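PDB 7BYS: galactan 1,3-beta-galactosidase from Phanerochaete chrysosporium, which probably hydrolyses beta-1,3-galactan as an exo-acting family 43 glycosidase, working on arabinogalactan, and carries a calcium-bearing carbohydrate-binding module. Local coordinates for residues His99-Ser102 with Ala107-Val110; Thr123-Phe128 with Asn170-Thr175; Leu152-Asp157 with Lys163-Asp168. All coordinates share one frame; numbering follows the deposited sequence. Where two conformers were deposited one is given.

Overall arrangement
All three contacts lie in the family 43 catalytic domain, a five-bladed beta-propeller, as is usual in this family; the two blades concerned here are four-stranded antiparallel sheets. Running from the N terminus, contact 1 closes the short loop of the hairpin 93-101/109-115, inside the blade that ends with strand 123-128. Contact 2 opens on that last strand and closes only at 170-175, bracketing most of the next blade. Contact 3, the hairpin 150-156/161-167, is nested within that long loop. Contacts 1 and 3 each lie within one blade, while contact 2 bridges the two; V110 of contact 1 also packs on L152 of contact 3.

Contact 1: residues His99-Ser102 with Ala107-Val110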
ATOM      1  N   HIS A  99      -9.044 -10.547  -9.723  1.00  7.74           N
ATOM      2  CA  HIS A  99      -8.315 -10.828 -10.951  1.00  8.69           C
ATOM      3  C   HIS A  99      -7.937 -12.305 -10.925  1.00  8.87           C
ATOM      4  O   HIS A  99      -7.262 -12.761  -9.991  1.00  9.65           O
ATOM      5  CB  HIS A  99      -7.075  -9.936 -11.009  1.00  8.09           C
ATOM      6  CG  HIS A  99      -6.126 -10.248 -12.130  1.00  9.46           C
ATOM      7  ND1 HIS A  99      -4.862  -9.701 -12.177  1.00 10.77           N
ATOM      8  CD2 HIS A  99      -6.247 -11.009 -13.246  1.00  9.85           C
ATOM      9  CE1 HIS A  99      -4.237 -10.126 -13.261  1.00 11.35           C
ATOM     10  NE2 HIS A  99      -5.052 -10.926 -13.926  1.00 10.54           N
ATOM     11  N   SER A 100      -8.412 -13.049 -11.920  1.00 10.13           N
ATOM     12  CA  SER A 100      -8.174 -14.480 -12.034  1.00 10.94           C
ATOM     13  C   SER A 100      -7.251 -14.703 -13.228  1.00 12.08           C
ATOM     14  O   SER A 100      -7.533 -14.224 -14.331  1.00 12.47           O
ATOM     15  CB  SER A 100      -9.518 -15.183 -12.223  1.00 10.47           C
ATOM     16  OG  SER A 100      -9.355 -16.566 -12.502  1.00 11.77           O
ATOM     17  N   ASP A 101      -6.130 -15.387 -13.009  1.00 10.56           N
ATOM     18  CA  ASP A 101      -5.186 -15.516 -14.111  1.00 13.06           C
ATOM     19  C   ASP A 101      -4.372 -16.796 -13.989  1.00 10.75           C
ATOM     20  O   ASP A 101      -4.422 -17.509 -12.978  1.00 12.77           O
ATOM     21  CB  ASP A 101      -4.268 -14.286 -14.220  1.00 13.03           C
ATOM     22  CG  ASP A 101      -4.143 -13.774 -15.650  1.00 12.13           C
ATOM     23  OD1 ASP A 101      -3.929 -14.613 -16.559  1.00 15.27           O
ATOM     24  OD2 ASP A 101      -4.282 -12.548 -15.873  1.00 13.28           O
ATOM     25  N   SER A 102      -3.647 -17.087 -15.070  1.00 12.77           N
ATOM     26  CA  SER A 102      -2.567 -18.060 -15.089  1.00 13.60           C
ATOM     27  C   SER A 102      -1.276 -17.393 -14.619  1.00 14.52           C
ATOM     28  O   SER A 102      -1.177 -16.168 -14.534  1.00 14.39           O
ATOM     29  CB  SER A 102      -2.399 -18.624 -16.502  1.00 14.72           C
ATOM     30  OG  SER A 102      -2.110 -17.597 -17.432  1.00 16.26           O
ATOM     31  N   ALA A 107      -4.220 -15.270 -19.272  1.00 15.01           N
ATOM     32  CA  ALA A 107      -5.651 -15.570 -19.275  1.00 13.65           C
ATOM     33  C   ALA A 107      -6.522 -14.327 -19.105  1.00 12.10           C
ATOM     34  O   ALA A 107      -7.593 -14.248 -19.715  1.00 14.48           O
ATOM     35  CB  ALA A 107      -5.977 -16.594 -18.183  1.00 14.49           C
ATOM     36  N   ALA A 108      -6.088 -13.369 -18.279  1.00 12.73           N
ATOM     37  CA  ALA A 108      -6.719 -12.051 -18.148  1.00 12.29           C
ATOM     38  C   ALA A 108      -8.233 -12.131 -17.924  1.00 10.06           C
ATOM     39  O   ALA A 108      -9.028 -11.628 -18.715  1.00 12.63           O
ATOM     40  CB  ALA A 108      -6.380 -11.163 -19.345  1.00 13.77           C
ATOM     41  N   MET A 109      -8.613 -12.749 -16.807  1.00 10.44           N
ATOM     42  CA  MET A 109     -10.015 -12.916 -16.458  1.00 10.92           C
ATOM     43  C   MET A 109     -10.332 -12.279 -15.110  1.00  9.87           C
ATOM     44  O   MET A 109      -9.443 -11.856 -14.364  1.00 10.34           O
ATOM     45  CB  MET A 109     -10.385 -14.402 -16.430  1.00 12.42           C
ATOM     46  CG  MET A 109     -10.285 -15.058 -17.790  0.44 12.21           C
ATOM     47  SD  MET A 109     -10.408 -16.850 -17.686  0.44 11.93           S
ATOM     48  CE  MET A 109     -10.415 -17.298 -19.422  0.44 14.85           C
ATOM     49  N   VAL A 110     -11.632 -12.179 -14.824  1.00 10.55           N
ATOM     50  CA  VAL A 110     -12.122 -11.901 -13.486  1.00 10.76           C
ATOM     51  C   VAL A 110     -12.651 -13.209 -12.927  1.00 11.44           C
ATOM     52  O   VAL A 110     -13.013 -14.132 -13.666  1.00 13.57           O
ATOM     53  CB  VAL A 110     -13.224 -10.808 -13.431  1.00 11.56           C
ATOM     54  CG1 VAL A 110     -12.685  -9.447 -13.838  1.00 11.89           C
ATOM     55  CG2 VAL A 110     -14.434 -11.208 -14.276  1.00 11.76           C
TER
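The imidazole of H99 has the carbonyl O of M109 near its plane at one edge, 3.5 Å from CD2, and at the same rim NE2 gives a hydrogen bond of 2.6 Å to D101 OD2. That oxygen lies only 12° out of the ring plane and uses its anti lone pair, so the bond helps fix the ring's rotation. H99 CG, anti to the backbone N (chi1 172°), carries the ring to this carboxylate. The other oxygen, D101 OD1, takes three backbone N-H groups: A107 N at 2.8 Å on the syn lone pair, S102 N on the anti lone pair, and A108 N at 3.0 Å from above the carboxylate plane. Aspartate suits this place because its short, flat acceptor gathers the amides of the loop that closes the hairpin with one oxygen and orients a histidine with the other. An asparagine here would probably leave either the loop amides or H99 NE2 without an acceptor, since its NH2 would face a donor. Next along the strands, S100 and M109 form an antiparallel hydrogen-bonded pair, S100 N to M109 O at 2.9 Å and M109 N to S100 O at 3.1 Å. The small S100 fits beside the backbone of V110, and its OG bonds S127. The hairpin occupies the middle of its sheet: strand 79-88, with the galactose-binding E81 beside H99, flanks 93-101, and strand 123-128 flanks 109-115.

Contact 2: residues Thr123-Phe128 with Asn170-Thr175; sequences TYKGSF and NYYNVT. With NAG (2-acetamido-2-deoxy-beta-D-glucopyranose), chain D.
K125 and Y172 supply the charged part of this surface contact, a cation-pi interaction in which K125 NZ stands 4.4 Å from the centroid of the Y172 ring, 22° off its normal. The ammonium sits over one face, displaced toward the rim, while N170 CB covers the opposite face 3.5 Å from the plane. A long lysine suits an exposed strand edge, as it can span the gap to the ring; the Y172 hydroxyl is held separately by E93.

Van der Waals packing is carried by F128. Its CG lies between the backbone N and the carbonyl carbon (chi1 59°), which turns the ring toward the other segment. There F128 CZ comes 3.7 Å from Y172 O, and F128 CE2 3.6 Å from N173 OD1, with the ring and the amide of N173 inclined at 80°. The flat, apolar phenylalanine also packs on V110 and V112 of strand 109-115.

The covalent element is the N-linked glycan: N173 ND2 is joined to C1 of NAG at 1.4 Å. The sequence N173-V174-T175 is the Asn-X-Thr sequon, and V174 O lies 3.1 Å from the sugar's O5.

No hydrogen bond crosses between the segments. The arrangement is a seam between successive propeller blades, where the last strand of one sheet meets the turn leading into the last strand of the next, beside a glycosylation site.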
ATOM      1  N   THR A 123     -17.977 -19.065  -1.996  1.00 12.08           N
ATOM      2  CA  THR A 123     -18.123 -20.145  -2.967  1.00 14.24           C
ATOM      3  C   THR A 123     -17.837 -19.595  -4.360  1.00 13.11           C
ATOM      4  O   THR A 123     -18.536 -18.688  -4.833  1.00 14.71           O
ATOM      5  CB  THR A 123     -19.529 -20.748  -2.899  1.00 21.12           C
ATOM      6  OG1 THR A 123     -20.508 -19.718  -3.037  1.00 20.99           O
ATOM      7  CG2 THR A 123     -19.744 -21.468  -1.577  1.00 21.65           C
ATOM      8  N   TYR A 124     -16.796 -20.127  -4.994  1.00 14.76           N
ATOM      9  CA  TYR A 124     -16.357 -19.659  -6.297  1.00 13.60           C
ATOM     10  C   TYR A 124     -17.371 -20.050  -7.361  1.00 16.24           C
ATOM     11  O   TYR A 124     -17.844 -21.191  -7.398  1.00 16.85           O
ATOM     12  CB  TYR A 124     -15.002 -20.305  -6.578  1.00 13.73           C
ATOM     13  CG  TYR A 124     -14.406 -20.146  -7.958  1.00 13.33           C
ATOM     14  CD1 TYR A 124     -14.112 -18.893  -8.485  1.00 13.62           C
ATOM     15  CD2 TYR A 124     -14.063 -21.264  -8.702  1.00 15.95           C
ATOM     16  CE1 TYR A 124     -13.527 -18.763  -9.735  1.00 12.92           C
ATOM     17  CE2 TYR A 124     -13.489 -21.149  -9.945  1.00 17.33           C
ATOM     18  CZ  TYR A 124     -13.208 -19.897 -10.453  1.00 13.14           C
ATOM     19  OH  TYR A 124     -12.628 -19.816 -11.694  1.00 16.36           O
ATOM     20  N   LYS A 125     -17.697 -19.100  -8.234  1.00 13.73           N
ATOM     21  CA  LYS A 125     -18.688 -19.280  -9.282  1.00 15.97           C
ATOM     22  C   LYS A 125     -18.075 -19.427 -10.662  1.00 17.83           C
ATOM     23  O   LYS A 125     -18.807 -19.691 -11.624  1.00 17.09           O
ATOM     24  CB  LYS A 125     -19.659 -18.092  -9.309  1.00 15.76           C
ATOM     25  CG  LYS A 125     -20.434 -17.872  -8.019  1.00 20.38           C
ATOM     26  CD  LYS A 125     -21.312 -19.071  -7.684  1.00 27.20           C
ATOM     27  CE  LYS A 125     -22.711 -18.635  -7.276  1.00 35.34           C
ATOM     28  NZ  LYS A 125     -23.335 -17.710  -8.274  1.00 35.14           N
ATOM     29  N   GLY A 126     -16.763 -19.259 -10.792  1.00 13.93           N
ATOM     30  CA  GLY A 126     -16.141 -19.307 -12.097  1.00 14.96           C
ATOM     31  C   GLY A 126     -15.446 -18.023 -12.507  1.00 12.26           C
ATOM     32  O   GLY A 126     -15.672 -16.948 -11.931  1.00 12.79           O
ATOM     33  N   SER A 127     -14.589 -18.137 -13.515  1.00 13.31           N
ATOM     34  CA  SER A 127     -13.862 -17.002 -14.061  1.00 13.70           C
ATOM     35  C   SER A 127     -14.255 -16.756 -15.513  1.00 15.23           C
ATOM     36  O   SER A 127     -14.639 -17.687 -16.235  1.00 16.91           O
ATOM     37  CB  SER A 127     -12.353 -17.226 -13.957  1.00 13.18           C
ATOM     38  OG  SER A 127     -11.975 -17.433 -12.604  1.00 14.21           O
ATOM     39  N   PHE A 128     -14.141 -15.500 -15.949  1.00 13.81           N
ATOM     40  CA  PHE A 128     -14.537 -15.141 -17.304  1.00 13.32           C
ATOM     41  C   PHE A 128     -13.883 -13.826 -17.723  1.00 13.57           C
ATOM     42  O   PHE A 128     -13.334 -13.089 -16.898  1.00 12.23           O
ATOM     43  CB  PHE A 128     -16.066 -15.066 -17.432  1.00 12.26           C
ATOM     44  CG  PHE A 128     -16.707 -14.055 -16.509  1.00 14.43           C
ATOM     45  CD1 PHE A 128     -17.061 -14.392 -15.209  1.00 14.84           C
ATOM     46  CD2 PHE A 128     -16.947 -12.770 -16.943  1.00 14.60           C
ATOM     47  CE1 PHE A 128     -17.649 -13.458 -14.372  1.00 17.78           C
ATOM     48  CE2 PHE A 128     -17.532 -11.831 -16.107  1.00 15.78           C
ATOM     49  CZ  PHE A 128     -17.880 -12.183 -14.824  1.00 15.20           C
ATOM     50  N   ASN A 170     -27.317  -8.413  -9.880  1.00 12.01           N
ATOM     51  CA  ASN A 170     -26.810  -9.422  -8.962  1.00 11.55           C
ATOM     52  C   ASN A 170     -25.347  -9.215  -8.620  1.00 12.24           C
ATOM     53  O   ASN A 170     -24.827  -9.913  -7.741  1.00 11.59           O
ATOM     54  CB  ASN A 170     -26.964 -10.815  -9.570  1.00 11.43           C
ATOM     55  CG  ASN A 170     -28.409 -11.209  -9.752  1.00 12.97           C
ATOM     56  OD1 ASN A 170     -29.255 -10.939  -8.897  1.00 16.33           O
ATOM     57  ND2 ASN A 170     -28.704 -11.841 -10.881  1.00 17.08           N
ATOM     58  N   TYR A 171     -24.677  -8.281  -9.296  1.00 10.09           N
ATOM     59  CA  TYR A 171     -23.217  -8.144  -9.210  1.00  9.44           C
ATOM     60  C   TYR A 171     -22.491  -9.400  -9.711  1.00 11.21           C
ATOM     61  O   TYR A 171     -21.385  -9.714  -9.260  1.00 11.72           O
ATOM     62  CB  TYR A 171     -22.726  -7.780  -7.798  1.00  9.67           C
ATOM     63  CG  TYR A 171     -23.332  -6.564  -7.125  1.00  8.46           C
ATOM     64  CD1 TYR A 171     -23.921  -5.529  -7.847  1.00 10.10           C
ATOM     65  CD2 TYR A 171     -23.271  -6.442  -5.736  1.00  7.98           C
ATOM     66  CE1 TYR A 171     -24.443  -4.403  -7.191  1.00 11.07           C
ATOM     67  CE2 TYR A 171     -23.783  -5.326  -5.078  1.00 10.10           C
ATOM     68  CZ  TYR A 171     -24.373  -4.310  -5.806  1.00  9.33           C
ATOM     69  OH  TYR A 171     -24.869  -3.197  -5.155  1.00 11.52           O
ATOM     70  N   TYR A 172     -23.095 -10.149 -10.634  1.00 10.98           N
ATOM     71  CA  TYR A 172     -22.512 -11.405 -11.104  1.00 10.38           C
ATOM     72  C   TYR A 172     -21.805 -11.273 -12.441  1.00 13.68           C
ATOM     73  O   TYR A 172     -21.009 -12.153 -12.792  1.00 14.75           O
ATOM     74  CB  TYR A 172     -23.589 -12.486 -11.284  1.00 14.72           C
ATOM     75  CG  TYR A 172     -24.208 -13.033 -10.018  1.00 12.71           C
ATOM     76  CD1 TYR A 172     -23.724 -12.697  -8.754  1.00 13.10           C
ATOM     77  CD2 TYR A 172     -25.286 -13.907 -10.099  1.00 16.29           C
ATOM     78  CE1 TYR A 172     -24.311 -13.218  -7.602  1.00 16.66           C
ATOM     79  CE2 TYR A 172     -25.881 -14.424  -8.966  1.00 18.12           C
ATOM     80  CZ  TYR A 172     -25.393 -14.087  -7.721  1.00 18.68           C
ATOM     81  OH  TYR A 172     -26.005 -14.617  -6.598  1.00 18.86           O
ATOM     82  N   ASN A 173     -22.082 -10.213 -13.193  1.00 13.29           N
ATOM     83  CA  ASN A 173     -21.622 -10.123 -14.566  1.00 14.05           C
ATOM     84  C   ASN A 173     -21.608  -8.656 -14.973  1.00 11.69           C
ATOM     85  O   ASN A 173     -22.296  -7.820 -14.383  1.00 12.45           O
ATOM     86  CB  ASN A 173     -22.527 -10.968 -15.474  1.00 15.33           C
ATOM     87  CG  ASN A 173     -22.044 -11.028 -16.899  1.00 21.37           C
ATOM     88  OD1 ASN A 173     -20.844 -10.940 -17.174  1.00 18.95           O
ATOM     89  ND2 ASN A 173     -22.990 -11.177 -17.825  1.00 28.93           N
ATOM     90  N   VAL A 174     -20.816  -8.356 -15.999  1.00 13.71           N
ATOM     91  CA  VAL A 174     -20.724  -7.009 -16.551  1.00 15.43           C
ATOM     92  C   VAL A 174     -21.769  -6.864 -17.651  1.00 15.80           C
ATOM     93  O   VAL A 174     -21.842  -7.708 -18.554  1.00 24.20           O
ATOM     94  CB  VAL A 174     -19.312  -6.759 -17.101  1.00 21.09           C
ATOM     95  CG1 VAL A 174     -19.269  -5.451 -17.845  1.00 25.65           C
ATOM     96  CG2 VAL A 174     -18.279  -6.806 -15.978  1.00 23.30           C
ATOM     97  N   THR A 175     -22.577  -5.803 -17.579  1.00 12.71           N
ATOM     98  CA  THR A 175     -23.691  -5.587 -18.503  1.00 17.42           C
ATOM     99  C   THR A 175     -23.399  -4.569 -19.605  1.00 21.61           C
ATOM    100  O   THR A 175     -23.788  -4.789 -20.759  1.00 22.49           O
ATOM    101  CB  THR A 175     -24.965  -5.191 -17.735  1.00 18.96           C
ATOM    102  OG1 THR A 175     -26.063  -5.061 -18.650  1.00 30.83           O
ATOM    103  CG2 THR A 175     -24.802  -3.885 -16.985  1.00 21.88           C
TER
HETATM  104  C1  NAG D 501     -22.709 -11.244 -19.236  1.00 30.35           C
HETATM  105  C2  NAG D 501     -23.229 -12.522 -19.887  1.00 36.58           C
HETATM  106  C3  NAG D 501     -22.967 -12.561 -21.354  1.00 33.82           C
HETATM  107  C4  NAG D 501     -23.439 -11.313 -22.042  1.00 35.77           C
HETATM  108  C5  NAG D 501     -22.831 -10.081 -21.365  1.00 34.98           C
HETATM  109  C6  NAG D 501     -23.252  -8.815 -22.052  1.00 33.68           C
HETATM  110  C7  NAG D 501     -21.180 -13.959 -19.091  1.00 41.35           C
HETATM  111  C8  NAG D 501     -20.697 -15.204 -18.338  1.00 40.59           C
HETATM  112  N2  NAG D 501     -22.624 -13.709 -19.185  1.00 37.49           N
HETATM  113  O3  NAG D 501     -23.642 -13.714 -21.932  1.00 40.68           O
HETATM  114  O4  NAG D 501     -23.062 -11.349 -23.421  1.00 37.73           O
HETATM  115  O5  NAG D 501     -23.243 -10.037 -19.954  1.00 28.38           O
HETATM  116  O6  NAG D 501     -24.527  -8.441 -21.604  1.00 34.78           O
HETATM  117  O7  NAG D 501     -20.378 -13.229 -19.587  1.00 41.49           O

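Contact 3: residues Leu152-Asp157 with Lys163-Asp168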
ATOM      1  N   LEU A 152     -17.170  -2.534 -12.450  1.00  8.22           N
ATOM      2  CA  LEU A 152     -15.829  -3.089 -12.583  1.00  7.63           C
ATOM      3  C   LEU A 152     -14.918  -2.025 -13.186  1.00  8.44           C
ATOM      4  O   LEU A 152     -15.244  -1.423 -14.216  1.00  8.01           O
ATOM      5  CB  LEU A 152     -15.857  -4.329 -13.486  1.00  8.39           C
ATOM      6  CG  LEU A 152     -14.503  -5.007 -13.689  1.00  7.78           C
ATOM      7  CD1 LEU A 152     -14.061  -5.649 -12.395  1.00 10.06           C
ATOM      8  CD2 LEU A 152     -14.569  -6.047 -14.814  1.00 10.81           C
ATOM      9  N   LEU A 153     -13.779  -1.795 -12.548  1.00  7.44           N
ATOM     10  CA  LEU A 153     -12.727  -0.911 -13.042  1.00  8.11           C
ATOM     11  C   LEU A 153     -11.565  -1.812 -13.428  1.00  6.56           C
ATOM     12  O   LEU A 153     -11.140  -2.628 -12.606  1.00  8.87           O
ATOM     13  CB  LEU A 153     -12.267   0.019 -11.913  1.00 10.28           C
ATOM     14  CG  LEU A 153     -13.332   0.569 -10.951  1.00  7.75           C
ATOM     15  CD1 LEU A 153     -12.662   1.494  -9.931  1.00  9.16           C
ATOM     16  CD2 LEU A 153     -14.463   1.298 -11.687  1.00 10.81           C
ATOM     17  N   TYR A 154     -11.071  -1.716 -14.667  1.00  7.79           N
ATOM     18  CA  TYR A 154     -10.146  -2.763 -15.093  1.00  7.31           C
ATOM     19  C   TYR A 154      -9.202  -2.342 -16.208  1.00  9.28           C
ATOM     20  O   TYR A 154      -9.593  -1.637 -17.139  1.00  8.95           O
ATOM     21  CB  TYR A 154     -10.865  -4.061 -15.486  1.00  8.52           C
ATOM     22  CG  TYR A 154     -11.960  -3.982 -16.537  1.00  8.57           C
ATOM     23  CD1 TYR A 154     -13.126  -3.249 -16.326  1.00  8.97           C
ATOM     24  CD2 TYR A 154     -11.862  -4.723 -17.711  1.00  8.33           C
ATOM     25  CE1 TYR A 154     -14.144  -3.235 -17.267  1.00  8.35           C
ATOM     26  CE2 TYR A 154     -12.883  -4.710 -18.660  1.00 10.04           C
ATOM     27  CZ  TYR A 154     -14.017  -3.961 -18.426  1.00 10.15           C
ATOM     28  OH  TYR A 154     -15.054  -3.932 -19.337  1.00 13.12           O
ATOM     29  N   ALA A 155      -7.974  -2.853 -16.125  1.00  9.05           N
ATOM     30  CA  ALA A 155      -6.999  -2.758 -17.202  1.00  7.79           C
ATOM     31  C   ALA A 155      -7.331  -3.817 -18.245  1.00  9.20           C
ATOM     32  O   ALA A 155      -7.374  -5.016 -17.941  1.00 10.00           O
ATOM     33  CB  ALA A 155      -5.599  -2.984 -16.637  1.00 10.44           C
ATOM     34  N   SER A 156      -7.576  -3.379 -19.470  1.00 11.06           N
ATOM     35  CA  SER A 156      -8.064  -4.257 -20.520  1.00 10.34           C
ATOM     36  C   SER A 156      -7.143  -4.146 -21.731  1.00 12.84           C
ATOM     37  O   SER A 156      -6.188  -3.359 -21.746  1.00 12.02           O
ATOM     38  CB  SER A 156      -9.521  -3.904 -20.858  1.00 10.70           C
ATOM     39  OG  SER A 156     -10.102  -4.873 -21.720  1.00 12.94           O
ATOM     40  N   ASP A 157      -7.418  -4.978 -22.741  1.00 14.53           N
ATOM     41  CA  ASP A 157      -6.714  -4.958 -24.027  1.00 16.19           C
ATOM     42  C   ASP A 157      -5.192  -4.938 -23.841  1.00 14.76           C
ATOM     43  O   ASP A 157      -4.498  -3.989 -24.210  1.00 14.63           O
ATOM     44  CB  ASP A 157      -7.224  -3.823 -24.925  1.00 15.19           C
ATOM     45  CG  ASP A 157      -8.742  -3.865 -25.119  1.00 16.93           C
ATOM     46  OD1 ASP A 157      -9.296  -4.972 -25.249  1.00 24.51           O
ATOM     47  OD2 ASP A 157      -9.384  -2.797 -25.111  1.00 21.37           O
ATOM     48  N   LYS A 163     -10.838   0.527 -18.550  1.00  8.97           N
ATOM     49  CA  LYS A 163     -12.278   0.461 -18.715  1.00  9.57           C
ATOM     50  C   LYS A 163     -13.009   0.546 -17.383  1.00  8.81           C
ATOM     51  O   LYS A 163     -12.538   0.039 -16.354  1.00  9.13           O
ATOM     52  CB  LYS A 163     -12.675  -0.829 -19.420  1.00  9.90           C
ATOM     53  CG  LYS A 163     -12.232  -0.850 -20.870  1.00 11.03           C
ATOM     54  CD  LYS A 163     -12.511  -2.176 -21.552  1.00 12.31           C
ATOM     55  CE  LYS A 163     -12.003  -2.132 -22.993  1.00 13.01           C
ATOM     56  NZ  LYS A 163     -11.934  -3.506 -23.575  1.00 16.24           N
ATOM     57  N   ILE A 164     -14.186   1.161 -17.427  1.00  8.64           N
ATOM     58  CA  ILE A 164     -15.159   1.115 -16.348  1.00  8.33           C
ATOM     59  C   ILE A 164     -16.440   0.562 -16.941  1.00 10.24           C
ATOM     60  O   ILE A 164     -16.911   1.063 -17.970  1.00 11.29           O
ATOM     61  CB  ILE A 164     -15.409   2.512 -15.765  1.00  7.66           C
ATOM     62  CG1 ILE A 164     -14.090   3.084 -15.226  1.00  9.39           C
ATOM     63  CG2 ILE A 164     -16.470   2.437 -14.683  1.00 10.24           C
ATOM     64  CD1 ILE A 164     -14.206   4.506 -14.714  1.00 11.91           C
ATOM     65  N   SER A 165     -16.988  -0.480 -16.324  1.00  9.48           N
ATOM     66  CA  SER A 165     -18.183  -1.106 -16.869  1.00 10.01           C
ATOM     67  C   SER A 165     -19.143  -1.433 -15.742  1.00 10.57           C
ATOM     68  O   SER A 165     -18.714  -1.798 -14.649  1.00 10.03           O
ATOM     69  CB  SER A 165     -17.823  -2.376 -17.631  1.00 10.81           C
ATOM     70  OG  SER A 165     -17.014  -2.062 -18.756  1.00 10.96           O
ATOM     71  N   ARG A 166     -20.438  -1.305 -16.013  1.00 11.83           N
ATOM     72  CA  ARG A 166     -21.462  -1.508 -15.000  1.00  9.85           C
ATOM     73  C   ARG A 166     -21.786  -2.989 -14.822  1.00  9.80           C
ATOM     74  O   ARG A 166     -21.852  -3.752 -15.794  1.00 11.71           O
ATOM     75  CB  ARG A 166     -22.720  -0.736 -15.407  0.64 11.70           C
ATOM     76  CG  ARG A 166     -23.856  -0.788 -14.398  0.64 11.96           C
ATOM     77  CD  ARG A 166     -24.906   0.295 -14.660  0.64 11.61           C
ATOM     78  NE  ARG A 166     -25.306   0.351 -16.065  0.64 14.72           N
ATOM     79  CZ  ARG A 166     -26.321  -0.321 -16.599  0.64 16.94           C
ATOM     80  NH1 ARG A 166     -26.578  -0.193 -17.896  0.64 16.64           N
ATOM     81  NH2 ARG A 166     -27.079  -1.120 -15.854  0.64 16.62           N
ATOM     82  N   LEU A 167     -21.973  -3.401 -13.565  1.00  8.55           N
ATOM     83  CA  LEU A 167     -22.393  -4.758 -13.235  1.00  9.26           C
ATOM     84  C   LEU A 167     -23.910  -4.859 -13.239  1.00 10.01           C
ATOM     85  O   LEU A 167     -24.613  -3.871 -13.011  1.00 10.48           O
ATOM     86  CB  LEU A 167     -21.910  -5.145 -11.837  1.00  9.62           C
ATOM     87  CG  LEU A 167     -20.408  -5.017 -11.574  1.00 10.49           C
ATOM     88  CD1 LEU A 167     -20.073  -5.611 -10.223  1.00 11.50           C
ATOM     89  CD2 LEU A 167     -19.617  -5.673 -12.685  1.00 12.01           C
ATOM     90  N   ASP A 168     -24.401  -6.072 -13.493  1.00  9.94           N
ATOM     91  CA  ASP A 168     -25.829  -6.349 -13.409  1.00 10.82           C
ATOM     92  C   ASP A 168     -26.306  -6.253 -11.959  1.00 11.17           C
ATOM     93  O   ASP A 168     -25.527  -6.057 -11.022  1.00 10.38           O
ATOM     94  CB  ASP A 168     -26.171  -7.686 -14.078  1.00 13.30           C
ATOM     95  CG  ASP A 168     -25.592  -8.906 -13.353  1.00 14.77           C
ATOM     96  OD1 ASP A 168     -25.347  -8.858 -12.123  1.00 12.99           O
ATOM     97  OD2 ASP A 168     -25.410  -9.951 -14.017  1.00 15.94           O
TER
HETATM   98  O   HOH W   1     -11.601  -5.066 -26.461  1.00 35.04           O
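K163 starts over the ring of Y154 and ends at S156 and D157. K163 CB lies over one face of the Y154 ring, a CH-pi contact 3.7 Å from the centroid; L152 CD2 covers the opposite face. CG runs on past S156, and K163 CD lies 3.5 Å from S156 CB. Extended beyond CG (chi2 175°, chi3 -178°), the K163 chain brings CE to D157 OD2, and NZ meets two acceptors roughly at right angles. K163 NZ donates to S156 OG at 2.9 Å and forms a salt bridge with D157 OD2 at 3.1 Å, meeting the carboxylate from above its plane. A water held by D157 OD1 adds a weak bond to NZ. Lysine suits by pairing an apolar stem with a charged tip; S156 OG also bonds D134 O, and D157 OD2 bonds N161.

The Y154 hydroxyl shares a hydrogen bond of 2.8 Å with S165 OG, which lies near the ring plane. On the opposite sheet face, L153 CD2 packs on I164 CG2 at 3.8 Å, where branched aliphatics suit the contact with I191.

Four backbone hydrogen bonds, in the pairs L152-S165 and Y154-K163, make this the central antiparallel hairpin of a four-stranded beta-propeller blade.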